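Anthranilate synthase component I (Streptococcus pneumoniae serotype 4, PDB 5KCK) is an anthranilate synthase component, a protein of helices and extended antiparallel sheets found here in a two-chain assembly. Local coordinates at residues I116-M121 with R387-G392; Q216-E221 with N442-M447; G365-A370 with I407-M412. All coordinates share one frame; numbering follows the deposited sequence.

Contact 1: residues I116-M121 with R387-G392; sequences IGTPDM and RGVYAG
The side chains of Thr118 and Val389 meet at about a right angle, and this one crossing carries most of the direct contact between two loops. A single methyl of the valine, CG2, reaches the threonine: it stands 3.9 Å from Thr118 OG1 and 4.1 Å from Thr118 CG2, so that it touches both branches. Val389 holds CG1 anti to its own nitrogen (chi1 169°), which leaves CG2 beside that nitrogen and facing the threonine, while the N-H is directed to a water. This water sits between the polar groups. It accepts the bond from Val389 N at 3.1 Å and lies 2.7 Å from Thr118 OG1, bridging a gap too wide for a direct bond. Gly388 completes the surface, its CA 4.3 Å from Thr118 OG1. Ile413 of strand 411-415 packs against both Thr118 and Val389, while Tyr250 and Ile252 of strand 250-254 touch the threonine and the valine respectively. The loops lead into strands 121-126 and 393-398, which flank strand 92-97 in the large sheet, and a salt bridge from Asp120 to Lys386 adds a charged tie nearby. Chemically, the join is methyl packing around one water, which satisfies a buried amide and links it to a hydroxyl without close fitting of the two backbones.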
ATOM      1  N   ILE A 116       5.143  26.269 -27.164  1.00 33.29           N
ATOM      2  CA  ILE A 116       5.889  25.239 -26.449  1.00 28.96           C
ATOM      3  C   ILE A 116       6.733  24.396 -27.403  1.00 28.73           C
ATOM      4  O   ILE A 116       7.920  24.173 -27.162  1.00 28.97           O
ATOM      5  CB  ILE A 116       4.944  24.345 -25.613  1.00 29.70           C
ATOM      6  CG1 ILE A 116       4.210  25.163 -24.547  1.00 34.29           C
ATOM      7  CG2 ILE A 116       5.726  23.223 -24.960  1.00 24.21           C
ATOM      8  CD1 ILE A 116       3.315  24.307 -23.643  1.00 28.74           C
ATOM      9  N   GLY A 117       6.126  23.891 -28.474  1.00 31.54           N
ATOM     10  CA  GLY A 117       6.872  23.176 -29.490  1.00 32.51           C
ATOM     11  C   GLY A 117       7.000  21.683 -29.298  1.00 32.58           C
ATOM     12  O   GLY A 117       7.942  21.092 -29.830  1.00 32.92           O
ATOM     13  N   THR A 118       6.099  21.051 -28.553  1.00 31.97           N
ATOM     14  CA  THR A 118       6.115  19.599 -28.494  1.00 32.54           C
ATOM     15  C   THR A 118       5.599  19.026 -29.813  1.00 31.44           C
ATOM     16  O   THR A 118       4.795  19.662 -30.503  1.00 28.44           O
ATOM     17  CB  THR A 118       5.245  19.083 -27.347  1.00 29.27           C
ATOM     18  OG1 THR A 118       3.999  19.790 -27.338  1.00 35.84           O
ATOM     19  CG2 THR A 118       5.947  19.266 -26.009  1.00 27.66           C
ATOM     20  N   PRO A 119       6.053  17.835 -30.194  1.00 27.71           N
ATOM     21  CA  PRO A 119       5.446  17.165 -31.346  1.00 23.81           C
ATOM     22  C   PRO A 119       4.000  16.802 -31.053  1.00 23.44           C
ATOM     23  O   PRO A 119       3.566  16.726 -29.900  1.00 30.68           O
ATOM     24  CB  PRO A 119       6.314  15.915 -31.544  1.00 28.47           C
ATOM     25  CG  PRO A 119       7.076  15.757 -30.277  1.00 31.77           C
ATOM     26  CD  PRO A 119       7.238  17.123 -29.696  1.00 31.70           C
ATOM     27  N   ASP A 120       3.244  16.571 -32.121  1.00 23.90           N
ATOM     28  CA  ASP A 120       1.848  16.208 -31.936  1.00 28.22           C
ATOM     29  C   ASP A 120       1.689  14.786 -31.421  1.00 35.32           C
ATOM     30  O   ASP A 120       0.666  14.476 -30.803  1.00 36.52           O
ATOM     31  CB  ASP A 120       1.098  16.425 -33.241  1.00 33.40           C
ATOM     32  CG  ASP A 120       1.102  17.884 -33.653  1.00 41.23           C
ATOM     33  OD1 ASP A 120       0.350  18.666 -33.041  1.00 43.86           O
ATOM     34  OD2 ASP A 120       1.880  18.262 -34.554  1.00 49.95           O
HETATM   35  N   MSE A 121       2.689  13.938 -31.628  1.00 32.98           N
HETATM   36  CA  MSE A 121       2.700  12.581 -31.108  1.00 23.80           C
HETATM   37  C   MSE A 121       4.146  12.173 -30.895  1.00 24.32           C
HETATM   38  O   MSE A 121       5.006  12.479 -31.725  1.00 24.80           O
HETATM   39  CB  MSE A 121       2.006  11.612 -32.071  1.00 19.91           C
HETATM   40  CG  MSE A 121       1.987  10.186 -31.597  1.00 32.37           C
HETATM   41 SE   MSE A 121       1.221   8.964 -32.915  0.71 35.49          SE
HETATM   42  CE  MSE A 121       2.805   8.697 -34.023  1.00 30.91           C
ATOM     43  N   ARG A 387      -2.808  23.901 -28.036  1.00 24.88           N
ATOM     44  CA  ARG A 387      -2.898  23.173 -26.773  1.00 28.47           C
ATOM     45  C   ARG A 387      -1.734  22.209 -26.596  1.00 28.11           C
ATOM     46  O   ARG A 387      -1.152  22.130 -25.507  1.00 28.68           O
ATOM     47  CB  ARG A 387      -4.235  22.433 -26.682  1.00 23.15           C
ATOM     48  CG  ARG A 387      -5.366  23.370 -26.309  1.00 24.03           C
ATOM     49  CD  ARG A 387      -6.701  22.679 -26.215  1.00 23.74           C
ATOM     50  NE  ARG A 387      -7.654  23.554 -25.541  1.00 26.95           N
ATOM     51  CZ  ARG A 387      -8.802  23.139 -25.030  1.00 29.99           C
ATOM     52  NH1 ARG A 387      -9.137  21.857 -25.124  1.00 23.63           N
ATOM     53  NH2 ARG A 387      -9.610  23.999 -24.423  1.00 25.65           N
ATOM     54  N   GLY A 388      -1.378  21.470 -27.644  1.00 22.65           N
ATOM     55  CA  GLY A 388      -0.238  20.567 -27.535  1.00 23.94           C
ATOM     56  C   GLY A 388      -0.569  19.359 -26.683  1.00 23.69           C
ATOM     57  O   GLY A 388      -1.577  18.672 -26.901  1.00 20.42           O
ATOM     58  N   VAL A 389       0.296  19.084 -25.699  1.00 25.84           N
ATOM     59  CA  VAL A 389       0.091  17.923 -24.829  1.00 19.50           C
ATOM     60  C   VAL A 389      -1.212  18.063 -24.050  1.00 33.09           C
ATOM     61  O   VAL A 389      -1.999  17.113 -23.950  1.00 29.78           O
ATOM     62  CB  VAL A 389       1.287  17.738 -23.877  1.00 23.29           C
ATOM     63  CG1 VAL A 389       0.949  16.693 -22.800  1.00 18.72           C
ATOM     64  CG2 VAL A 389       2.541  17.334 -24.656  1.00 19.70           C
ATOM     65  N   TYR A 390      -1.452  19.244 -23.480  1.00 26.25           N
ATOM     66  CA  TYR A 390      -2.657  19.475 -22.693  1.00 22.16           C
ATOM     67  C   TYR A 390      -3.902  19.054 -23.465  1.00 21.63           C
ATOM     68  O   TYR A 390      -4.062  19.397 -24.640  1.00 21.89           O
ATOM     69  CB  TYR A 390      -2.770  20.954 -22.308  1.00 23.17           C
ATOM     70  CG  TYR A 390      -4.145  21.302 -21.766  1.00 24.30           C
ATOM     71  CD1 TYR A 390      -4.510  20.933 -20.484  1.00 23.23           C
ATOM     72  CD2 TYR A 390      -5.079  21.976 -22.540  1.00 28.78           C
ATOM     73  CE1 TYR A 390      -5.751  21.236 -19.976  1.00 29.04           C
ATOM     74  CE2 TYR A 390      -6.338  22.282 -22.033  1.00 28.96           C
ATOM     75  CZ  TYR A 390      -6.662  21.905 -20.746  1.00 24.45           C
ATOM     76  OH  TYR A 390      -7.899  22.183 -20.206  1.00 34.72           O
ATOM     77  N   ALA A 391      -4.775  18.302 -22.786  1.00 23.89           N
ATOM     78  CA  ALA A 391      -6.075  17.840 -23.274  1.00 23.98           C
ATOM     79  C   ALA A 391      -5.959  16.750 -24.332  1.00 24.19           C
ATOM     80  O   ALA A 391      -6.946  16.459 -25.021  1.00 21.55           O
ATOM     81  CB  ALA A 391      -6.931  18.988 -23.826  1.00 23.16           C
ATOM     82  N   GLY A 392      -4.779  16.161 -24.503  1.00 22.85           N
ATOM     83  CA  GLY A 392      -4.632  14.984 -25.338  1.00 18.10           C
ATOM     84  C   GLY A 392      -4.721  13.719 -24.504  1.00 22.18           C
ATOM     85  O   GLY A 392      -5.520  13.655 -23.562  1.00 21.86           O
TER
HETATM   86  O   HOH W   1       2.593  21.185 -25.556  1.00 32.02           O

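Contact 2: residues Q216-E221 with N442-M447; sequences QRFSAE and NKAKSM
Phe218 sets its ring beside its own backbone nitrogen, anti to the carbonyl carbon (chi1 -55°), and Lys445 starts off in the same sense (chi1 -75°) before running fully extended. The phenylalanine thereby projects from strand 211-221 to helix 433-446, and the lysine, whose first bond does not aim at the strand, brings its end, CE, to the ring. Two groups of the helix meet the ring. Ala444 CB lies 3.7 Å from Phe218 CE1 and just as near to CD1, on one flank of the ring, while Lys445 CE comes within 4.0 Å of Phe218 CD2 on the other flank. Both stand on the same side of the ring plane but approach obliquely. The lysine chain crosses the phenylalanine side chain at about a right angle, so that CE, near the end of the aliphatic chain, makes the touch, with the ammonium farther along, at the partly exposed margin of the contact.

The small methyl of Ala444 is consistent with the close approach of the helix, its CA 7.7 Å from the CA of Phe218. Ile441, one turn earlier in the helix, also packs on Phe218, and Ala444 rests on Ala423 of the adjacent strand 418-427. That strand pairs with 211-221 through backbone hydrogen bonds that include Phe218 with Val421. Phe218 thus lies on the face covered by the helix, whereas Arg217, the preceding residue, points away from it, and its guanidinium bonds to Lys386 O and Gln422 OE1. Strand 418-427 is followed directly in the fold by helix 433-446, which packs back over the sheet: the packing of a helix on an antiparallel sheet, as in alpha+beta domains.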
ATOM      1  N   GLN A 216      -6.511  28.186 -19.625  1.00 32.55           N
ATOM      2  CA  GLN A 216      -5.415  29.129 -19.451  1.00 34.05           C
ATOM      3  C   GLN A 216      -4.124  28.362 -19.248  1.00 30.89           C
ATOM      4  O   GLN A 216      -4.108  27.326 -18.576  1.00 29.93           O
ATOM      5  CB  GLN A 216      -5.585  30.019 -18.231  1.00 36.99           C
ATOM      6  CG  GLN A 216      -6.490  31.188 -18.349  1.00 48.95           C
ATOM      7  CD  GLN A 216      -6.318  32.103 -17.154  1.00 48.17           C
ATOM      8  OE1 GLN A 216      -7.167  32.156 -16.265  1.00 47.29           O
ATOM      9  NE2 GLN A 216      -5.194  32.806 -17.113  1.00 43.08           N
ATOM     10  N   ARG A 217      -3.039  28.902 -19.780  1.00 29.34           N
ATOM     11  CA  ARG A 217      -1.713  28.347 -19.580  1.00 27.37           C
ATOM     12  C   ARG A 217      -0.924  29.252 -18.638  1.00 35.77           C
ATOM     13  O   ARG A 217      -1.164  30.462 -18.570  1.00 29.62           O
ATOM     14  CB  ARG A 217      -0.998  28.187 -20.920  1.00 29.83           C
ATOM     15  CG  ARG A 217       0.438  27.719 -20.843  1.00 29.92           C
ATOM     16  CD  ARG A 217       0.947  27.443 -22.238  1.00 28.08           C
ATOM     17  NE  ARG A 217       0.217  26.339 -22.843  1.00 28.91           N
ATOM     18  CZ  ARG A 217       0.233  26.047 -24.139  1.00 31.70           C
ATOM     19  NH1 ARG A 217       0.940  26.793 -24.980  1.00 29.28           N
ATOM     20  NH2 ARG A 217      -0.458  25.007 -24.594  1.00 24.36           N
ATOM     21  N   PHE A 218      -0.014  28.641 -17.879  1.00 27.74           N
ATOM     22  CA  PHE A 218       0.891  29.351 -16.986  1.00 28.62           C
ATOM     23  C   PHE A 218       2.271  28.736 -17.136  1.00 33.88           C
ATOM     24  O   PHE A 218       2.395  27.551 -17.455  1.00 29.87           O
ATOM     25  CB  PHE A 218       0.442  29.271 -15.516  1.00 33.57           C
ATOM     26  CG  PHE A 218      -0.962  29.752 -15.280  1.00 34.27           C
ATOM     27  CD1 PHE A 218      -2.045  28.909 -15.509  1.00 38.40           C
ATOM     28  CD2 PHE A 218      -1.200  31.044 -14.834  1.00 36.15           C
ATOM     29  CE1 PHE A 218      -3.345  29.350 -15.302  1.00 38.10           C
ATOM     30  CE2 PHE A 218      -2.494  31.495 -14.626  1.00 35.99           C
ATOM     31  CZ  PHE A 218      -3.568  30.645 -14.858  1.00 34.55           C
ATOM     32  N   SER A 219       3.312  29.535 -16.917  1.00 28.91           N
ATOM     33  CA  SER A 219       4.646  28.960 -17.004  1.00 32.13           C
ATOM     34  C   SER A 219       5.619  29.709 -16.104  1.00 29.63           C
ATOM     35  O   SER A 219       5.399  30.860 -15.732  1.00 30.99           O
ATOM     36  CB  SER A 219       5.154  28.922 -18.454  1.00 33.68           C
ATOM     37  OG  SER A 219       5.423  30.214 -18.961  1.00 29.64           O
ATOM     38  N   ALA A 220       6.700  29.015 -15.745  1.00 31.06           N
ATOM     39  CA  ALA A 220       7.746  29.557 -14.891  1.00 33.77           C
ATOM     40  C   ALA A 220       9.107  29.062 -15.358  1.00 35.01           C
ATOM     41  O   ALA A 220       9.228  27.973 -15.927  1.00 30.65           O
ATOM     42  CB  ALA A 220       7.547  29.153 -13.425  1.00 37.80           C
ATOM     43  N   GLU A 221      10.129  29.876 -15.101  1.00 31.45           N
ATOM     44  CA  GLU A 221      11.507  29.430 -15.259  1.00 31.49           C
ATOM     45  C   GLU A 221      11.779  28.253 -14.330  1.00 34.04           C
ATOM     46  O   GLU A 221      11.522  28.335 -13.126  1.00 36.98           O
ATOM     47  CB  GLU A 221      12.461  30.578 -14.938  1.00 33.39           C
ATOM     48  CG  GLU A 221      12.308  31.797 -15.817  1.00 47.86           C
ATOM     49  CD  GLU A 221      13.142  32.959 -15.317  1.00 62.41           C
ATOM     50  OE1 GLU A 221      12.826  33.490 -14.233  1.00 67.62           O
ATOM     51  OE2 GLU A 221      14.124  33.329 -15.995  1.00 68.07           O
ATOM     52  N   ASN A 442      -6.762  28.086 -10.101  1.00 51.17           N
ATOM     53  CA  ASN A 442      -6.637  27.170  -8.973  1.00 43.54           C
ATOM     54  C   ASN A 442      -6.333  25.760  -9.453  1.00 45.09           C
ATOM     55  O   ASN A 442      -5.423  25.100  -8.938  1.00 49.82           O
ATOM     56  CB  ASN A 442      -7.912  27.186  -8.132  1.00 40.68           C
ATOM     57  CG  ASN A 442      -8.210  28.555  -7.560  1.00 49.25           C
ATOM     58  OD1 ASN A 442      -7.300  29.340  -7.283  1.00 52.26           O
ATOM     59  ND2 ASN A 442      -9.490  28.856  -7.387  1.00 53.26           N
ATOM     60  N   LYS A 443      -7.083  25.281 -10.446  1.00 38.81           N
ATOM     61  CA  LYS A 443      -6.849  23.943 -10.971  1.00 31.85           C
ATOM     62  C   LYS A 443      -5.445  23.821 -11.553  1.00 47.11           C
ATOM     63  O   LYS A 443      -4.701  22.894 -11.216  1.00 53.58           O
ATOM     64  CB  LYS A 443      -7.892  23.603 -12.030  1.00 35.54           C
ATOM     65  CG  LYS A 443      -9.155  23.001 -11.486  1.00 41.34           C
ATOM     66  CD  LYS A 443      -9.805  22.108 -12.527  1.00 43.15           C
ATOM     67  CE  LYS A 443     -10.404  22.923 -13.649  1.00 49.19           C
ATOM     68  NZ  LYS A 443     -11.014  22.060 -14.702  1.00 44.72           N
ATOM     69  N   ALA A 444      -5.065  24.760 -12.427  1.00 46.32           N
ATOM     70  CA  ALA A 444      -3.764  24.691 -13.086  1.00 49.65           C
ATOM     71  C   ALA A 444      -2.615  24.651 -12.086  1.00 51.34           C
ATOM     72  O   ALA A 444      -1.600  23.990 -12.333  1.00 62.40           O
ATOM     73  CB  ALA A 444      -3.592  25.878 -14.037  1.00 41.11           C
ATOM     74  N   LYS A 445      -2.757  25.328 -10.953  1.00 43.91           N
ATOM     75  CA  LYS A 445      -1.667  25.479 -10.004  1.00 41.87           C
ATOM     76  C   LYS A 445      -1.762  24.542  -8.806  1.00 52.37           C
ATOM     77  O   LYS A 445      -0.903  24.611  -7.918  1.00 50.12           O
ATOM     78  CB  LYS A 445      -1.604  26.929  -9.512  1.00 41.06           C
ATOM     79  CG  LYS A 445      -1.032  27.905 -10.524  1.00 44.00           C
ATOM     80  CD  LYS A 445      -1.024  29.312  -9.956  1.00 54.59           C
ATOM     81  CE  LYS A 445      -0.477  30.316 -10.951  1.00 53.75           C
ATOM     82  NZ  LYS A 445      -0.380  31.667 -10.347  1.00 54.14           N
ATOM     83  N   SER A 446      -2.781  23.679  -8.740  1.00 49.36           N
ATOM     84  CA  SER A 446      -2.868  22.788  -7.588  1.00 47.89           C
ATOM     85  C   SER A 446      -1.784  21.719  -7.624  1.00 50.58           C
ATOM     86  O   SER A 446      -1.428  21.181  -6.571  1.00 54.23           O
ATOM     87  CB  SER A 446      -4.261  22.153  -7.492  1.00 43.22           C
ATOM     88  OG  SER A 446      -4.566  21.371  -8.633  1.00 43.67           O
HETATM   89  N   MSE A 447      -1.250  21.417  -8.804  1.00 54.86           N
HETATM   90  CA  MSE A 447      -0.032  20.621  -8.947  1.00 63.19           C
HETATM   91  C   MSE A 447       1.168  21.234  -8.252  1.00 66.16           C
HETATM   92  O   MSE A 447       1.980  20.529  -7.653  1.00 71.25           O
HETATM   93  CB  MSE A 447       0.348  20.474 -10.412  1.00 69.92           C
HETATM   94  CG  MSE A 447      -0.413  19.480 -11.218  1.00 74.45           C
HETATM   95 SE   MSE A 447       0.543  19.404 -12.913  1.00 71.40          SE
HETATM   96  CE  MSE A 447       2.058  18.300 -12.354  1.00 60.40           C
TER

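Contact 3: residues G365-A370 with I407-M412; sequences GTVSGA and IAIRTM
Ile407, which packs against Val367, has its carbonyl O gripped twice: by Ile409 N at 2.8 Å, closing an inverse gamma turn centred on Ala408, and by the hydroxyl of Ser256. This tight turn presents Ile407 and Ile409 together to the 3-10 segment 365-367. Val367 places CG1 beside its nitrogen (chi1 -60°), where that one methyl serves both isoleucines. It lies 3.6 Å from Ile409 CG2, the closest approach of the contact, with the two side chains crossing at a slant, and 4.1 Å from Ile407 CG2, where valine and isoleucine slide past each other in opposite directions. Thr366 adds a further touch at about a right angle, its OG1 4.1 Å from the end methyl, Ile407 CD1.

Past the turn, Thr411 OG1 donates to Ile409 O at 2.8 Å. The bond comes from above the carbonyl plane, 66° out of it, at a C=O...donor angle of 113°. Thr411 OG1 is also hydrogen-bonded with Tyr243 OH, so the hydroxyl ties the backbone of the bend to a neighbouring side chain. On the other side of the contact, Ser368 N bonds to Gly365 O at 3.2 Å and keeps the 3-10 turn compact, while Val367 O receives Arg387 NH1.

The two segments therefore meet mainly through methyl groups, with one hydroxyl, Thr366 OG1, beside a methyl, whereas these hydrogen bonds lie within each turn or lead elsewhere in the protein. Dispersion and exclusion of water probably hold the interface itself, and hydrogen bonds on each side fix the shapes that meet there.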
ATOM      1  N   GLY A 365     -14.712  14.710 -23.738  1.00 34.72           N
ATOM      2  CA  GLY A 365     -15.725  15.751 -23.647  1.00 36.16           C
ATOM      3  C   GLY A 365     -15.441  16.780 -22.567  1.00 29.10           C
ATOM      4  O   GLY A 365     -15.739  17.961 -22.742  1.00 31.91           O
ATOM      5  N   THR A 366     -14.843  16.357 -21.452  1.00 25.91           N
ATOM      6  CA  THR A 366     -14.558  17.267 -20.347  1.00 36.65           C
ATOM      7  C   THR A 366     -13.445  18.272 -20.647  1.00 32.18           C
ATOM      8  O   THR A 366     -13.242  19.188 -19.849  1.00 37.42           O
ATOM      9  CB  THR A 366     -14.190  16.475 -19.085  1.00 31.15           C
ATOM     10  OG1 THR A 366     -13.207  15.491 -19.410  1.00 26.08           O
ATOM     11  CG2 THR A 366     -15.403  15.788 -18.517  1.00 28.27           C
ATOM     12  N   VAL A 367     -12.719  18.134 -21.753  1.00 22.54           N
ATOM     13  CA  VAL A 367     -11.735  19.133 -22.148  1.00 27.46           C
ATOM     14  C   VAL A 367     -12.075  19.773 -23.489  1.00 29.77           C
ATOM     15  O   VAL A 367     -11.262  20.510 -24.043  1.00 30.94           O
ATOM     16  CB  VAL A 367     -10.308  18.549 -22.174  1.00 23.01           C
ATOM     17  CG1 VAL A 367      -9.925  18.029 -20.802  1.00 26.84           C
ATOM     18  CG2 VAL A 367     -10.193  17.449 -23.235  1.00 22.64           C
ATOM     19  N   SER A 368     -13.265  19.514 -24.022  1.00 23.87           N
ATOM     20  CA  SER A 368     -13.626  20.077 -25.317  1.00 25.76           C
ATOM     21  C   SER A 368     -14.984  20.761 -25.231  1.00 32.96           C
ATOM     22  O   SER A 368     -15.062  21.985 -25.080  1.00 33.04           O
ATOM     23  CB  SER A 368     -13.608  18.985 -26.397  1.00 32.43           C
ATOM     24  OG  SER A 368     -14.285  17.804 -25.975  1.00 23.58           O
ATOM     25  N   GLY A 369     -16.055  19.991 -25.307  1.00 26.48           N
ATOM     26  CA  GLY A 369     -17.382  20.534 -25.118  1.00 28.06           C
ATOM     27  C   GLY A 369     -18.410  19.721 -25.879  1.00 38.26           C
ATOM     28  O   GLY A 369     -18.135  18.624 -26.361  1.00 40.33           O
ATOM     29  N   ALA A 370     -19.607  20.298 -25.980  1.00 36.50           N
ATOM     30  CA  ALA A 370     -20.753  19.659 -26.612  1.00 37.20           C
ATOM     31  C   ALA A 370     -21.550  20.693 -27.398  1.00 38.85           C
ATOM     32  O   ALA A 370     -21.942  21.721 -26.832  1.00 43.59           O
ATOM     33  CB  ALA A 370     -21.645  18.990 -25.566  1.00 37.63           C
ATOM     34  N   ILE A 407      -6.462  11.034 -19.875  1.00 18.03           N
ATOM     35  CA  ILE A 407      -6.646  12.402 -20.357  1.00 17.48           C
ATOM     36  C   ILE A 407      -5.502  13.273 -19.849  1.00 21.68           C
ATOM     37  O   ILE A 407      -5.204  13.287 -18.650  1.00 21.91           O
ATOM     38  CB  ILE A 407      -7.990  12.968 -19.880  1.00 18.11           C
ATOM     39  CG1 ILE A 407      -9.155  12.036 -20.237  1.00 18.14           C
ATOM     40  CG2 ILE A 407      -8.201  14.375 -20.452  1.00 21.00           C
ATOM     41  CD1 ILE A 407     -10.470  12.493 -19.614  1.00 22.00           C
ATOM     42  N   ALA A 408      -4.881  14.043 -20.746  1.00 23.04           N
ATOM     43  CA  ALA A 408      -3.710  14.848 -20.374  1.00 25.16           C
ATOM     44  C   ALA A 408      -4.142  16.160 -19.702  1.00 23.77           C
ATOM     45  O   ALA A 408      -3.984  17.265 -20.222  1.00 26.67           O
ATOM     46  CB  ALA A 408      -2.827  15.093 -21.590  1.00 17.73           C
ATOM     47  N   ILE A 409      -4.719  16.013 -18.516  1.00 29.98           N
ATOM     48  CA  ILE A 409      -4.933  17.124 -17.603  1.00 28.36           C
ATOM     49  C   ILE A 409      -4.027  16.903 -16.402  1.00 26.81           C
ATOM     50  O   ILE A 409      -3.455  15.830 -16.219  1.00 24.14           O
ATOM     51  CB  ILE A 409      -6.400  17.255 -17.154  1.00 26.76           C
ATOM     52  CG1 ILE A 409      -6.835  15.980 -16.440  1.00 26.57           C
ATOM     53  CG2 ILE A 409      -7.321  17.597 -18.325  1.00 20.27           C
ATOM     54  CD1 ILE A 409      -8.292  15.976 -16.052  1.00 32.85           C
ATOM     55  N   ARG A 410      -3.920  17.930 -15.562  1.00 24.03           N
ATOM     56  CA  ARG A 410      -3.034  17.894 -14.402  1.00 22.48           C
ATOM     57  C   ARG A 410      -1.642  17.421 -14.812  1.00 27.76           C
ATOM     58  O   ARG A 410      -1.006  16.596 -14.150  1.00 30.23           O
ATOM     59  CB  ARG A 410      -3.619  17.020 -13.296  1.00 31.63           C
ATOM     60  CG  ARG A 410      -4.949  17.520 -12.755  1.00 50.13           C
ATOM     61  CD  ARG A 410      -4.780  18.046 -11.343  1.00 62.15           C
ATOM     62  NE  ARG A 410      -4.159  17.032 -10.500  1.00 65.91           N
ATOM     63  CZ  ARG A 410      -4.830  16.058  -9.896  1.00 76.83           C
ATOM     64  NH1 ARG A 410      -6.149  15.976 -10.029  1.00 78.51           N
ATOM     65  NH2 ARG A 410      -4.186  15.165  -9.157  1.00 81.42           N
ATOM     66  N   THR A 411      -1.172  17.946 -15.933  1.00 20.24           N
ATOM     67  CA  THR A 411       0.072  17.515 -16.545  1.00 31.76           C
ATOM     68  C   THR A 411       0.960  18.729 -16.759  1.00 35.18           C
ATOM     69  O   THR A 411       0.501  19.758 -17.263  1.00 31.42           O
ATOM     70  CB  THR A 411      -0.209  16.807 -17.870  1.00 26.61           C
ATOM     71  OG1 THR A 411      -0.988  15.632 -17.613  1.00 25.50           O
ATOM     72  CG2 THR A 411       1.083  16.419 -18.565  1.00 29.34           C
HETATM   73  N   MSE A 412       2.222  18.605 -16.369  1.00 23.04           N
HETATM   74  CA  MSE A 412       3.200  19.666 -16.549  1.00 22.00           C
HETATM   75  C   MSE A 412       4.197  19.334 -17.671  1.00 21.94           C
HETATM   76  O   MSE A 412       4.664  18.204 -17.789  1.00 26.73           O
HETATM   77  CB  MSE A 412       3.935  19.915 -15.225  1.00 22.11           C
HETATM   78  CG  MSE A 412       5.028  20.958 -15.265  1.00 36.58           C
HETATM   79 SE   MSE A 412       5.994  21.057 -13.541  1.00 52.84          SE
HETATM   80  CE  MSE A 412       4.527  21.742 -12.434  1.00 43.37           C
TER

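How the contacts relate
Contacts 1 and 2 are buried and contact 3 only partly so, although contact 3 lies nearest the middle of the chain, about 10 Å between its centre and that of the chain. Contact 1 joins loops with a water between them, contact 2 sets a helix on a strand through an aromatic ring, and contact 3 packs aliphatic branches between turns. Contacts 2 and 3 reach the same sheet, in which strands 211-221 and 369-370 are neighbours, and the selenium of Met447 packs on Arg410. Contact 1 is probably hydrogen-bonded to contact 3, notably from Ala391 N to Ala408 O at 2.9 Å, and touches contact 2 where Ile116 lies against the guanidinium of Arg217.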